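Local coordinates for probable sulfate-binding lipoprotein SubI (Mycobacterium tuberculosis, PDB 6DDN) that probably binds sulfate outside the cytoplasmic membrane and hands it to a transporter for uptake into the cell, at residues A[52-57]-A[271-276]; A[56-61]-A[106-111]; A[71-76]-A[278-283]; A[90-95]-A[112-117]. All coordinates share one frame; numbering follows the deposited sequence.

Contact 1 of 4, residues A[52-57]-A[271-276]. With SO4 (sulfate ion), chain F; ACT (acetate ion), chain I.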
loop_
_atom_site.group_PDB
_atom_site.type_symbol
_atom_site.label_atom_id
_atom_site.label_comp_id
_atom_site.label_asym_id
_atom_site.label_seq_id
_atom_site.Cartn_x
_atom_site.Cartn_y
_atom_site.Cartn_z
ATOM N N THR A 52 11.203 7.753 -26.002
ATOM C CA THR A 52 11.126 6.402 -25.468
ATOM C C THR A 52 9.882 6.256 -24.598
ATOM O O THR A 52 9.291 7.240 -24.146
ATOM C CB THR A 52 12.401 6.072 -24.675
ATOM O OG1 THR A 52 13.547 6.348 -25.491
ATOM C CG2 THR A 52 12.451 4.615 -24.268
ATOM N N SER A 53 9.472 5.007 -24.384
ATOM C CA SER A 53 8.259 4.683 -23.649
ATOM C C SER A 53 8.563 3.620 -22.602
ATOM O O SER A 53 9.177 2.594 -22.915
ATOM C CB SER A 53 7.169 4.194 -24.608
ATOM O OG SER A 53 5.967 3.925 -23.918
ATOM N N ILE A 54 8.136 3.866 -21.364
ATOM C CA ILE A 54 8.294 2.914 -20.271
ATOM C C ILE A 54 6.927 2.644 -19.658
ATOM O O ILE A 54 6.043 3.507 -19.654
ATOM C CB ILE A 54 9.282 3.413 -19.193
ATOM C CG1 ILE A 54 8.895 4.813 -18.715
ATOM C CG2 ILE A 54 10.707 3.397 -19.727
ATOM C CD1 ILE A 54 9.697 5.295 -17.525
ATOM N N THR A 55 6.758 1.434 -19.133
ATOM C CA THR A 55 5.494 0.994 -18.561
ATOM C C THR A 55 5.681 0.670 -17.089
ATOM O O THR A 55 6.550 -0.131 -16.728
ATOM C CB THR A 55 4.949 -0.232 -19.297
ATOM O OG1 THR A 55 4.603 0.133 -20.638
ATOM C CG2 THR A 55 3.718 -0.771 -18.587
ATOM N N LEU A 56 4.863 1.291 -16.245
ATOM C CA LEU A 56 4.844 1.013 -14.817
ATOM C C LEU A 56 3.650 0.121 -14.506
ATOM O O LEU A 56 2.499 0.521 -14.725
ATOM C CB LEU A 56 4.767 2.304 -14.003
ATOM C CG LEU A 56 4.511 2.094 -12.508
ATOM C CD1 LEU A 56 5.700 1.418 -11.844
ATOM C CD2 LEU A 56 4.199 3.408 -11.831
ATOM N N VAL A 57 3.921 -1.080 -14.012
ATOM C CA VAL A 57 2.889 -1.981 -13.519
ATOM C C VAL A 57 2.829 -1.799 -12.010
ATOM O O VAL A 57 3.719 -2.253 -11.283
ATOM C CB VAL A 57 3.172 -3.439 -13.905
ATOM C CG1 VAL A 57 2.184 -4.374 -13.221
ATOM C CG2 VAL A 57 3.103 -3.606 -15.414
ATOM N N SER A 271 13.673 -5.434 -18.930
ATOM C CA SER A 271 13.210 -4.301 -19.715
ATOM C C SER A 271 14.305 -3.799 -20.645
ATOM O O SER A 271 15.483 -3.759 -20.280
ATOM C CB SER A 271 12.748 -3.164 -18.807
ATOM O OG SER A 271 12.883 -1.914 -19.463
ATOM N N THR A 272 13.898 -3.405 -21.851
ATOM C CA THR A 272 14.794 -2.854 -22.854
ATOM C C THR A 272 14.980 -1.347 -22.709
ATOM O O THR A 272 15.386 -0.688 -23.673
ATOM C CB THR A 272 14.271 -3.180 -24.254
ATOM O OG1 THR A 272 13.082 -2.419 -24.506
ATOM C CG2 THR A 272 13.945 -4.660 -24.368
ATOM N N HIS A 273 14.691 -0.790 -21.533
ATOM C CA HIS A 273 14.725 0.653 -21.317
ATOM C C HIS A 273 15.310 0.982 -19.956
ATOM O O HIS A 273 14.878 1.930 -19.292
ATOM C CB HIS A 273 13.330 1.267 -21.434
ATOM C CG HIS A 273 12.716 1.125 -22.788
ATOM N ND1 HIS A 273 13.326 1.587 -23.933
ATOM C CD2 HIS A 273 11.539 0.582 -23.180
ATOM C CE1 HIS A 273 12.554 1.331 -24.974
ATOM N NE2 HIS A 273 11.463 0.722 -24.544
ATOM N N LEU A 274 16.308 0.213 -19.516
ATOM C CA LEU A 274 16.821 0.394 -18.163
ATOM C C LEU A 274 17.463 1.758 -17.966
ATOM O O LEU A 274 17.626 2.188 -16.822
ATOM C CB LEU A 274 17.810 -0.718 -17.813
ATOM C CG LEU A 274 17.196 -2.116 -17.691
ATOM C CD1 LEU A 274 17.903 -2.928 -16.618
ATOM C CD2 LEU A 274 15.707 -2.039 -17.393
ATOM N N GLY A 275 17.818 2.450 -19.044
ATOM C CA GLY A 275 18.252 3.827 -18.925
ATOM C C GLY A 275 17.142 4.702 -18.378
ATOM O O GLY A 275 17.297 5.329 -17.326
ATOM N N ALA A 276 16.006 4.736 -19.081
ATOM C CA ALA A 276 14.876 5.539 -18.625
ATOM C C ALA A 276 14.253 4.955 -17.364
ATOM O O ALA A 276 13.869 5.699 -16.454
ATOM C CB ALA A 276 13.831 5.655 -19.733
HETATM S S SO4 F . 16.491 3.855 -22.772
HETATM O O1 SO4 F . 15.398 3.051 -23.314
HETATM O O2 SO4 F . 16.596 5.093 -23.538
HETATM O O3 SO4 F . 16.217 4.170 -21.375
HETATM O O4 SO4 F . 17.744 3.112 -22.861
HETATM C C ACT I . 9.859 -4.315 -22.698
HETATM O O ACT I . 10.809 -3.486 -22.721
HETATM O OXT ACT I . 9.280 -4.827 -21.698
HETATM C CH3 ACT I . 9.306 -4.782 -24.088
#

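Contact 2 of 4, residues A[56-61]-A[106-111]. With SO4 (sulfate ion), chain C.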
loop_
_atom_site.group_PDB
_atom_site.type_symbol
_atom_site.label_atom_id
_atom_site.label_comp_id
_atom_site.label_asym_id
_atom_site.label_seq_id
_atom_site.Cartn_x
_atom_site.Cartn_y
_atom_site.Cartn_z
ATOM N N LEU A 56 4.863 1.291 -16.245
ATOM C CA LEU A 56 4.844 1.013 -14.817
ATOM C C LEU A 56 3.650 0.121 -14.506
ATOM O O LEU A 56 2.499 0.521 -14.725
ATOM C CB LEU A 56 4.767 2.304 -14.003
ATOM C CG LEU A 56 4.511 2.094 -12.508
ATOM C CD1 LEU A 56 5.700 1.418 -11.844
ATOM C CD2 LEU A 56 4.199 3.408 -11.831
ATOM N N VAL A 57 3.921 -1.080 -14.012
ATOM C CA VAL A 57 2.889 -1.981 -13.519
ATOM C C VAL A 57 2.829 -1.799 -12.010
ATOM O O VAL A 57 3.719 -2.253 -11.283
ATOM C CB VAL A 57 3.172 -3.439 -13.905
ATOM C CG1 VAL A 57 2.184 -4.374 -13.221
ATOM C CG2 VAL A 57 3.103 -3.606 -15.414
ATOM N N ALA A 58 1.793 -1.117 -11.536
ATOM C CA ALA A 58 1.651 -0.790 -10.126
ATOM C C ALA A 58 0.419 -1.473 -9.552
ATOM O O ALA A 58 -0.406 -2.039 -10.274
ATOM C CB ALA A 58 1.566 0.728 -9.916
ATOM N N TYR A 59 0.297 -1.409 -8.226
ATOM C CA TYR A 59 -0.843 -2.014 -7.549
ATOM C C TYR A 59 -2.078 -1.126 -7.677
ATOM O O TYR A 59 -2.141 -0.271 -8.564
ATOM C CB TYR A 59 -0.509 -2.322 -6.081
ATOM C CG TYR A 59 -0.114 -1.146 -5.211
ATOM C CD1 TYR A 59 1.091 -0.480 -5.400
ATOM C CD2 TYR A 59 -0.930 -0.732 -4.168
ATOM C CE1 TYR A 59 1.457 0.585 -4.593
ATOM C CE2 TYR A 59 -0.572 0.326 -3.357
ATOM C CZ TYR A 59 0.617 0.984 -3.573
ATOM O OH TYR A 59 0.964 2.040 -2.760
ATOM N N ALA A 60 -3.068 -1.319 -6.804
ATOM C CA ALA A 60 -4.411 -0.827 -7.090
ATOM C C ALA A 60 -4.637 0.636 -6.727
ATOM O O ALA A 60 -5.554 1.254 -7.277
ATOM C CB ALA A 60 -5.449 -1.684 -6.363
ATOM N N VAL A 61 -3.852 1.208 -5.819
ATOM C CA VAL A 61 -4.184 2.539 -5.307
ATOM C C VAL A 61 -3.108 3.624 -5.422
ATOM O O VAL A 61 -3.363 4.739 -4.947
ATOM C CB VAL A 61 -4.619 2.441 -3.834
ATOM C CG1 VAL A 61 -5.750 1.427 -3.662
ATOM C CG2 VAL A 61 -3.436 2.081 -2.962
ATOM N N LEU A 106 8.947 -1.016 -14.898
ATOM C CA LEU A 106 9.070 -0.780 -13.469
ATOM C C LEU A 106 7.898 -1.432 -12.756
ATOM O O LEU A 106 6.781 -1.481 -13.279
ATOM C CB LEU A 106 9.097 0.712 -13.127
ATOM C CG LEU A 106 10.367 1.488 -13.456
ATOM C CD1 LEU A 106 10.078 2.526 -14.524
ATOM C CD2 LEU A 106 10.916 2.137 -12.200
ATOM N N VAL A 107 8.162 -1.925 -11.551
ATOM C CA VAL A 107 7.135 -2.499 -10.696
ATOM C C VAL A 107 7.032 -1.651 -9.440
ATOM O O VAL A 107 8.045 -1.174 -8.918
ATOM C CB VAL A 107 7.431 -3.969 -10.342
ATOM C CG1 VAL A 107 6.991 -4.862 -11.478
ATOM C CG2 VAL A 107 8.910 -4.161 -10.042
ATOM N N ASN A 108 5.802 -1.448 -8.973
ATOM C CA ASN A 108 5.534 -0.747 -7.719
ATOM C C ASN A 108 4.340 -1.453 -7.086
ATOM O O ASN A 108 3.196 -1.226 -7.486
ATOM C CB ASN A 108 5.255 0.733 -7.947
ATOM C CG ASN A 108 4.766 1.432 -6.695
ATOM O OD1 ASN A 108 3.747 2.122 -6.711
ATOM N ND2 ASN A 108 5.492 1.255 -5.599
ATOM N N PHE A 109 4.607 -2.309 -6.109
ATOM C CA PHE A 109 3.587 -3.191 -5.568
ATOM C C PHE A 109 3.262 -2.820 -4.127
ATOM O O PHE A 109 3.973 -2.053 -3.474
ATOM C CB PHE A 109 4.036 -4.651 -5.677
ATOM C CG PHE A 109 4.081 -5.154 -7.089
ATOM C CD1 PHE A 109 3.162 -4.701 -8.023
ATOM C CD2 PHE A 109 5.044 -6.064 -7.491
ATOM C CE1 PHE A 109 3.195 -5.153 -9.330
ATOM C CE2 PHE A 109 5.083 -6.521 -8.798
ATOM C CZ PHE A 109 4.156 -6.062 -9.718
ATOM N N SER A 110 2.147 -3.372 -3.644
ATOM C CA SER A 110 1.680 -3.054 -2.300
ATOM C C SER A 110 2.632 -3.587 -1.239
ATOM O O SER A 110 2.903 -2.907 -0.243
ATOM C CB SER A 110 0.278 -3.623 -2.088
ATOM O OG SER A 110 -0.116 -3.517 -0.731
ATOM N N VAL A 111 3.149 -4.799 -1.432
ATOM C CA VAL A 111 3.948 -5.476 -0.422
ATOM C C VAL A 111 5.207 -6.044 -1.062
ATOM O O VAL A 111 5.228 -6.381 -2.250
ATOM C CB VAL A 111 3.142 -6.591 0.279
ATOM C CG1 VAL A 111 1.986 -5.998 1.069
ATOM C CG2 VAL A 111 2.626 -7.590 -0.746
HETATM S S SO4 C . -3.800 -3.638 -3.589
HETATM O O1 SO4 C . -3.304 -3.664 -4.962
HETATM O O2 SO4 C . -3.928 -2.251 -3.149
HETATM O O3 SO4 C . -5.105 -4.288 -3.519
HETATM O O4 SO4 C . -2.862 -4.345 -2.723
#

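Contact 3 of 4, residues A[71-76]-A[278-283]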
loop_
_atom_site.group_PDB
_atom_site.type_symbol
_atom_site.label_atom_id
_atom_site.label_comp_id
_atom_site.label_asym_id
_atom_site.label_seq_id
_atom_site.Cartn_x
_atom_site.Cartn_y
_atom_site.Cartn_z
ATOM N N PRO A 71 4.266 13.969 -14.525
ATOM C CA PRO A 71 4.470 15.297 -15.133
ATOM C C PRO A 71 5.726 15.992 -14.640
ATOM O O PRO A 71 6.421 16.641 -15.433
ATOM C CB PRO A 71 3.200 16.061 -14.732
ATOM C CG PRO A 71 2.179 15.005 -14.531
ATOM C CD PRO A 71 2.923 13.854 -13.928
ATOM N N ALA A 72 6.043 15.874 -13.349
ATOM C CA ALA A 72 7.289 16.443 -12.843
ATOM C C ALA A 72 8.496 15.731 -13.433
ATOM O O ALA A 72 9.513 16.365 -13.742
ATOM C CB ALA A 72 7.322 16.369 -11.318
ATOM N N PHE A 73 8.407 14.412 -13.589
ATOM C CA PHE A 73 9.475 13.672 -14.248
ATOM C C PHE A 73 9.645 14.137 -15.688
ATOM O O PHE A 73 10.765 14.393 -16.144
ATOM C CB PHE A 73 9.172 12.175 -14.188
ATOM C CG PHE A 73 10.156 11.323 -14.929
ATOM C CD1 PHE A 73 11.499 11.342 -14.598
ATOM C CD2 PHE A 73 9.732 10.493 -15.952
ATOM C CE1 PHE A 73 12.404 10.550 -15.277
ATOM C CE2 PHE A 73 10.630 9.696 -16.628
ATOM C CZ PHE A 73 11.968 9.726 -16.295
ATOM N N ASN A 74 8.533 14.280 -16.414
ATOM C CA ASN A 74 8.598 14.682 -17.815
ATOM C C ASN A 74 9.096 16.110 -17.994
ATOM O O ASN A 74 9.493 16.478 -19.105
ATOM C CB ASN A 74 7.224 14.521 -18.469
ATOM C CG ASN A 74 6.834 13.068 -18.654
ATOM O OD1 ASN A 74 5.699 12.677 -18.386
ATOM N ND2 ASN A 74 7.780 12.257 -19.113
ATOM N N ALA A 75 9.089 16.919 -16.938
ATOM C CA ALA A 75 9.621 18.271 -16.999
ATOM C C ALA A 75 11.072 18.353 -16.543
ATOM O O ALA A 75 11.597 19.460 -16.382
ATOM C CB ALA A 75 8.757 19.219 -16.163
ATOM N N SER A 76 11.728 17.216 -16.332
ATOM C CA SER A 76 13.118 17.173 -15.905
ATOM C C SER A 76 14.020 16.803 -17.078
ATOM O O SER A 76 13.558 16.420 -18.154
ATOM C CB SER A 76 13.296 16.179 -14.757
ATOM O OG SER A 76 13.356 14.852 -15.247
ATOM N N THR A 278 15.654 3.286 -14.930
ATOM C CA THR A 278 16.456 3.685 -13.777
ATOM C C THR A 278 16.284 5.168 -13.477
ATOM O O THR A 278 16.196 5.565 -12.309
ATOM C CB THR A 278 17.931 3.361 -14.014
ATOM O OG1 THR A 278 18.066 1.977 -14.358
ATOM C CG2 THR A 278 18.753 3.651 -12.768
ATOM N N ALA A 279 16.235 6.002 -14.518
ATOM C CA ALA A 279 16.024 7.429 -14.310
ATOM C C ALA A 279 14.678 7.691 -13.648
ATOM O O ALA A 279 14.576 8.523 -12.738
ATOM C CB ALA A 279 16.125 8.175 -15.641
ATOM N N PHE A 280 13.635 6.979 -14.079
ATOM C CA PHE A 280 12.316 7.171 -13.489
ATOM C C PHE A 280 12.256 6.664 -12.056
ATOM O O PHE A 280 11.512 7.216 -11.237
ATOM C CB PHE A 280 11.252 6.477 -14.338
ATOM C CG PHE A 280 9.847 6.821 -13.944
ATOM C CD1 PHE A 280 9.498 8.127 -13.655
ATOM C CD2 PHE A 280 8.874 5.841 -13.866
ATOM C CE1 PHE A 280 8.204 8.449 -13.295
ATOM C CE2 PHE A 280 7.577 6.159 -13.505
ATOM C CZ PHE A 280 7.243 7.463 -13.219
ATOM N N ARG A 281 13.022 5.621 -11.730
ATOM C CA ARG A 281 13.039 5.124 -10.359
ATOM C C ARG A 281 13.809 6.068 -9.442
ATOM O O ARG A 281 13.345 6.399 -8.344
ATOM C CB ARG A 281 13.646 3.722 -10.309
ATOM C CG ARG A 281 13.748 3.165 -8.900
ATOM C CD ARG A 281 14.891 2.181 -8.771
ATOM N NE ARG A 281 16.188 2.843 -8.858
ATOM C CZ ARG A 281 17.324 2.223 -9.165
ATOM N NH1 ARG A 281 17.321 0.921 -9.415
ATOM N NH2 ARG A 281 18.462 2.904 -9.224
ATOM N N ASN A 282 14.993 6.507 -9.878
ATOM C CA ASN A 282 15.803 7.398 -9.054
ATOM C C ASN A 282 15.132 8.751 -8.864
ATOM O O ASN A 282 15.310 9.387 -7.819
ATOM C CB ASN A 282 17.187 7.571 -9.678
ATOM C CG ASN A 282 17.994 6.282 -9.675
ATOM O OD1 ASN A 282 17.636 5.313 -9.004
ATOM N ND2 ASN A 282 19.090 6.268 -10.424
ATOM N N PHE A 283 14.352 9.199 -9.850
ATOM C CA PHE A 283 13.646 10.469 -9.717
ATOM C C PHE A 283 12.698 10.463 -8.525
ATOM O O PHE A 283 12.426 11.521 -7.948
ATOM C CB PHE A 283 12.879 10.777 -11.005
ATOM C CG PHE A 283 12.130 12.080 -10.969
ATOM C CD1 PHE A 283 12.792 13.281 -11.163
ATOM C CD2 PHE A 283 10.763 12.102 -10.746
ATOM C CE1 PHE A 283 12.105 14.481 -11.133
ATOM C CE2 PHE A 283 10.071 13.296 -10.715
ATOM C CZ PHE A 283 10.743 14.488 -10.908
#

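Contact 4 of 4, residues A[90-95]-A[112-117]. With SO4 (sulfate ion), chain E.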
loop_
_atom_site.group_PDB
_atom_site.type_symbol
_atom_site.label_atom_id
_atom_site.label_comp_id
_atom_site.label_asym_id
_atom_site.label_seq_id
_atom_site.Cartn_x
_atom_site.Cartn_y
_atom_site.Cartn_z
ATOM N N ALA A 90 -4.980 -5.306 -8.737
ATOM C CA ALA A 90 -4.657 -6.085 -7.549
ATOM C C ALA A 90 -3.168 -6.401 -7.514
ATOM O O ALA A 90 -2.597 -6.863 -8.505
ATOM C CB ALA A 90 -5.478 -7.376 -7.527
ATOM N N SER A 91 -2.543 -6.136 -6.362
ATOM C CA SER A 91 -1.086 -6.184 -6.262
ATOM C C SER A 91 -0.538 -7.550 -6.664
ATOM O O SER A 91 0.341 -7.647 -7.529
ATOM C CB SER A 91 -0.650 -5.827 -4.841
ATOM O OG SER A 91 0.752 -5.630 -4.769
ATOM N N ALA A 92 -1.048 -8.619 -6.047
ATOM C CA ALA A 92 -0.545 -9.956 -6.352
ATOM C C ALA A 92 -0.870 -10.361 -7.785
ATOM O O ALA A 92 -0.056 -11.011 -8.452
ATOM C CB ALA A 92 -1.114 -10.972 -5.363
ATOM N N ASP A 93 -2.058 -9.994 -8.274
ATOM C CA ASP A 93 -2.405 -10.277 -9.663
ATOM C C ASP A 93 -1.454 -9.571 -10.619
ATOM O O ASP A 93 -1.030 -10.149 -11.628
ATOM C CB ASP A 93 -3.848 -9.860 -9.943
ATOM C CG ASP A 93 -4.862 -10.798 -9.318
ATOM O OD1 ASP A 93 -4.447 -11.789 -8.680
ATOM O OD2 ASP A 93 -6.076 -10.544 -9.470
ATOM N N GLN A 94 -1.105 -8.318 -10.319
ATOM C CA GLN A 94 -0.164 -7.590 -11.164
ATOM C C GLN A 94 1.223 -8.217 -11.110
ATOM O O GLN A 94 1.924 -8.274 -12.127
ATOM C CB GLN A 94 -0.108 -6.122 -10.742
ATOM C CG GLN A 94 -1.385 -5.345 -11.015
ATOM C CD GLN A 94 -1.447 -4.793 -12.426
ATOM O OE1 GLN A 94 -0.949 -3.700 -12.698
ATOM N NE2 GLN A 94 -2.065 -5.547 -13.330
ATOM N N SER A 95 1.634 -8.695 -9.933
ATOM C CA SER A 95 2.932 -9.351 -9.815
ATOM C C SER A 95 2.984 -10.621 -10.654
ATOM O O SER A 95 3.977 -10.877 -11.344
ATOM C CB SER A 95 3.231 -9.662 -8.349
ATOM O OG SER A 95 4.551 -10.150 -8.188
ATOM N N GLU A 112 6.262 -6.152 -0.254
ATOM C CA GLU A 112 7.530 -6.689 -0.743
ATOM C C GLU A 112 7.424 -8.092 -1.335
ATOM O O GLU A 112 8.111 -8.354 -2.339
ATOM C CB GLU A 112 8.568 -6.659 0.388
ATOM C CG GLU A 112 9.934 -7.221 0.009
ATOM C CD GLU A 112 10.053 -8.709 0.276
ATOM O OE1 GLU A 112 10.950 -9.349 -0.310
ATOM O OE2 GLU A 112 9.246 -9.238 1.068
ATOM N N PRO A 113 6.641 -9.033 -0.778
ATOM C CA PRO A 113 6.508 -10.350 -1.430
ATOM C C PRO A 113 6.193 -10.280 -2.914
ATOM O O PRO A 113 6.680 -11.116 -3.687
ATOM C CB PRO A 113 5.360 -11.000 -0.651
ATOM C CG PRO A 113 5.437 -10.395 0.691
ATOM C CD PRO A 113 6.008 -9.021 0.555
ATOM N N ASP A 114 5.392 -9.300 -3.335
ATOM C CA ASP A 114 5.070 -9.159 -4.748
ATOM C C ASP A 114 6.276 -8.722 -5.571
ATOM O O ASP A 114 6.248 -8.841 -6.801
ATOM C CB ASP A 114 3.913 -8.177 -4.921
ATOM C CG ASP A 114 2.615 -8.704 -4.340
ATOM O OD1 ASP A 114 2.398 -9.933 -4.388
ATOM O OD2 ASP A 114 1.812 -7.894 -3.833
ATOM N N ILE A 115 7.324 -8.219 -4.924
ATOM C CA ILE A 115 8.596 -7.997 -5.605
ATOM C C ILE A 115 9.449 -9.257 -5.586
ATOM O O ILE A 115 10.108 -9.583 -6.576
ATOM C CB ILE A 115 9.343 -6.804 -4.973
ATOM C CG1 ILE A 115 8.507 -5.527 -5.078
ATOM C CG2 ILE A 115 10.685 -6.602 -5.646
ATOM C CD1 ILE A 115 8.292 -5.051 -6.497
ATOM N N ALA A 116 9.431 -9.984 -4.464
ATOM C CA ALA A 116 10.221 -11.204 -4.348
ATOM C C ALA A 116 9.801 -12.253 -5.368
ATOM O O ALA A 116 10.648 -13.009 -5.860
ATOM C CB ALA A 116 10.110 -11.766 -2.930
ATOM N N ARG A 117 8.507 -12.325 -5.692
ATOM C CA ARG A 117 8.063 -13.252 -6.730
ATOM C C ARG A 117 8.757 -12.958 -8.054
ATOM O O ARG A 117 9.176 -13.881 -8.761
ATOM C CB ARG A 117 6.545 -13.181 -6.894
ATOM C CG ARG A 117 6.016 -14.041 -8.039
ATOM C CD ARG A 117 4.545 -13.782 -8.329
ATOM N NE ARG A 117 3.673 -14.263 -7.261
ATOM C CZ ARG A 117 3.141 -13.485 -6.325
ATOM N NH1 ARG A 117 2.359 -14.008 -5.390
ATOM N NH2 ARG A 117 3.388 -12.182 -6.323
HETATM S S SO4 E . 1.829 -17.529 -6.715
HETATM O O1 SO4 E . 2.393 -17.425 -8.057
HETATM O O2 SO4 E . 0.559 -16.810 -6.662
HETATM O O3 SO4 E . 1.602 -18.933 -6.386
HETATM O O4 SO4 E . 2.758 -16.952 -5.748
#

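Contact 1 of 4, residues A[52-57]-A[271-276]
H273 reaches across to T52, S53 and I54 by van der Waals contact; no hydrogen bond joins 52-57 directly to 271-276. The methyl CG2 of T52 lies over one face of the imidazole, 3.2 Å from H273 ND1, while T272 OG1 sits above the opposite face, displaced toward the rim. With CG anti to its carbonyl carbon (chi1 -63°), the H273 ring is set beside the strand, and its CD2 comes within 3.1 Å of S53 O. The apolar share belongs to I54: its branch CG2 touches both H273 CB (3.8 Å) and A276 CB (3.9 Å). These pieces belong to one lobe of a type 2 periplasmic binding protein fold, where the start of strand 53-58 meets the N-terminal turn of helix 274-284. H273 is the N-cap residue of that helix, and its backbone N donates to S271 OG (3.0 Å), an ST turn whose hydroxyl is also bonded to D105 OD1. Two ions add polar contacts. H273 ND1 donates to O1 of a sulfate near the ring plane, 2.6 Å away at 152°; this anion also lies by A276 N at the helix start, though that very short approach is doubtful in detail. An acetate oxygen receives both T272 N (3.2 Å) and T272 OG1 (3.1 Å). Neither ion need be physiological, since both probably came from the crystallisation liquor.

Contact 2 of 4, residues A[56-61]-A[106-111]
Y59 leaves strand 53-58 at its C-terminal end and lays its ring against N108, F109 and S110. Its CG stands between the backbone N and the carbonyl carbon (chi1 60°), which turns the ring back over the opposite chain. CB is 3.3 Å from O1 of a bound sulfate, an ion that also takes a hydrogen bond from A60 N. Beyond CG, which faces S110 N, the ring divides: the edge at CD1 meets N108 O at 3.1 Å, near the ring plane, while CD2 looks toward S110 CB. S110 CA sits 3.8 Å above the plane, over the ring centre. Further out, CE1 comes within 3.5 Å of N108 OD1, with ring and amide planes 66° apart; that oxygen accepts from W66 NE1. The backbones are joined by a parallel ladder: V57 N to L106 O (3.0 Å), N108 N to V57 O (3.2 Å) and Y59 N to N108 O (3.0 Å). L56 CD1 packs on L106 CB at 3.7 Å, on the sheet face shared with A58 and N108. The sulfate is held further by S175, S177, G218 and Y236, consistent with the ligand site of a sulfate-binding protein. Strand 53-58 is flanked by parallel strand 83-88 and by 106-108, which pairs antiparallel with 257-267; helices 91-99 and 113-120 cover the face bearing V57 and V107.

Contact 3 of 4, residues A[71-76]-A[278-283]
Three phenylalanines, F73, F280 and F283, each hold CG trans to the backbone N, at chi1 176° in F73, a setting that carries each ring outward from its helix into a shared aromatic cluster. F280 comes over a face of the F73 ring near its rim, with CD1 3.3 Å from F73 CD2, a tight fit. The two planes meet obliquely, 45° apart, and the F280 backbone adds a CH-pi contact, its CA 4.2 Å from the F73 ring centroid. In the type 2 periplasmic binding protein fold this joins the end of helix 63-74, which follows the first strand, to helix 274-284 from far along the chain. F283 also meets F73 obliquely, with the planes 55° apart and F73 CD1 3.8 Å from F283 CG. The donor role is then exchanged, for F73 CA lies over a face of F283, 3.9 Å from that centroid. F73 thus offers its ring to both partners, and its backbone C-H to F283 as well. Smaller groups fill the margins, with A72 CB against F283 CZ at 3.9 Å and A279 CB 4.4 Å from F73 CE1. S76 CB approaches F283 CE1 at 4.2 Å, while its hydroxyl is bonded to Q78 OE1. Q288 and A289 of helix 287-295 also touch F283, whereas F280 reaches L106 of the sheet.

Contact 4 of 4, residues A[90-95]-A[112-117]
Helices 91-95 and 113-117 run nearly parallel, their axes 12° apart in direction and 9.3 Å at closest approach, with S95 opposite D114. Helix 91-99 is the crossover of a beta-alpha-beta unit joining strands 83-88 and 106-108, and helix 113-120 follows the second of these on the same side of the sheet. The interface is mostly polar although largely buried. S91 OG donates to D114 OD2 over 2.7 Å, arriving from above the carboxylate plane, and the same hydroxyl is bonded to S110 N. S95 OG, placed trans to its backbone N (chi1 -173°), gives its proton to a lone pair of D114 O at 2.6 Å, in the carbonyl plane. D114 is therefore held at both its side chain and its carbonyl, while A92 CB lies against OD1 at 3.8 Å. R117 NH2 makes a salt bridge to that OD1 at 3.1 Å, on the anti side of the carboxylate, and a weak bond to S95 OG at 3.0 Å. The other edge of the guanidinium faces a sulfate, also bonded to R96 NE: R117 NE at 3.2 Å and R117 NH1 at 3.0 Å converge on its O4.

Contacts 2 and 4 are buried and lie nearest the chain's centre, contact 3 is partly buried, and contact 1 is a surface contact. Strand 53-58 serves contacts 1 and 2, and helix 274-284 serves contacts 1 and 3, which meet where I54 CD1 packs on F280 CB. L106 ties contact 2 to both: its N bonds to T55 O, and its CD1 and CD2 touch F280 and R281. Contact 4 adjoins contact 2 where F109 CD2 packs on D114 O. Chemistry follows place: a backbone ladder in contact 2, hydroxyls and charges between helices in contact 4, aromatic packing without cross-bonds in contact 3, and mixed van der Waals contact beside ions in contact 1.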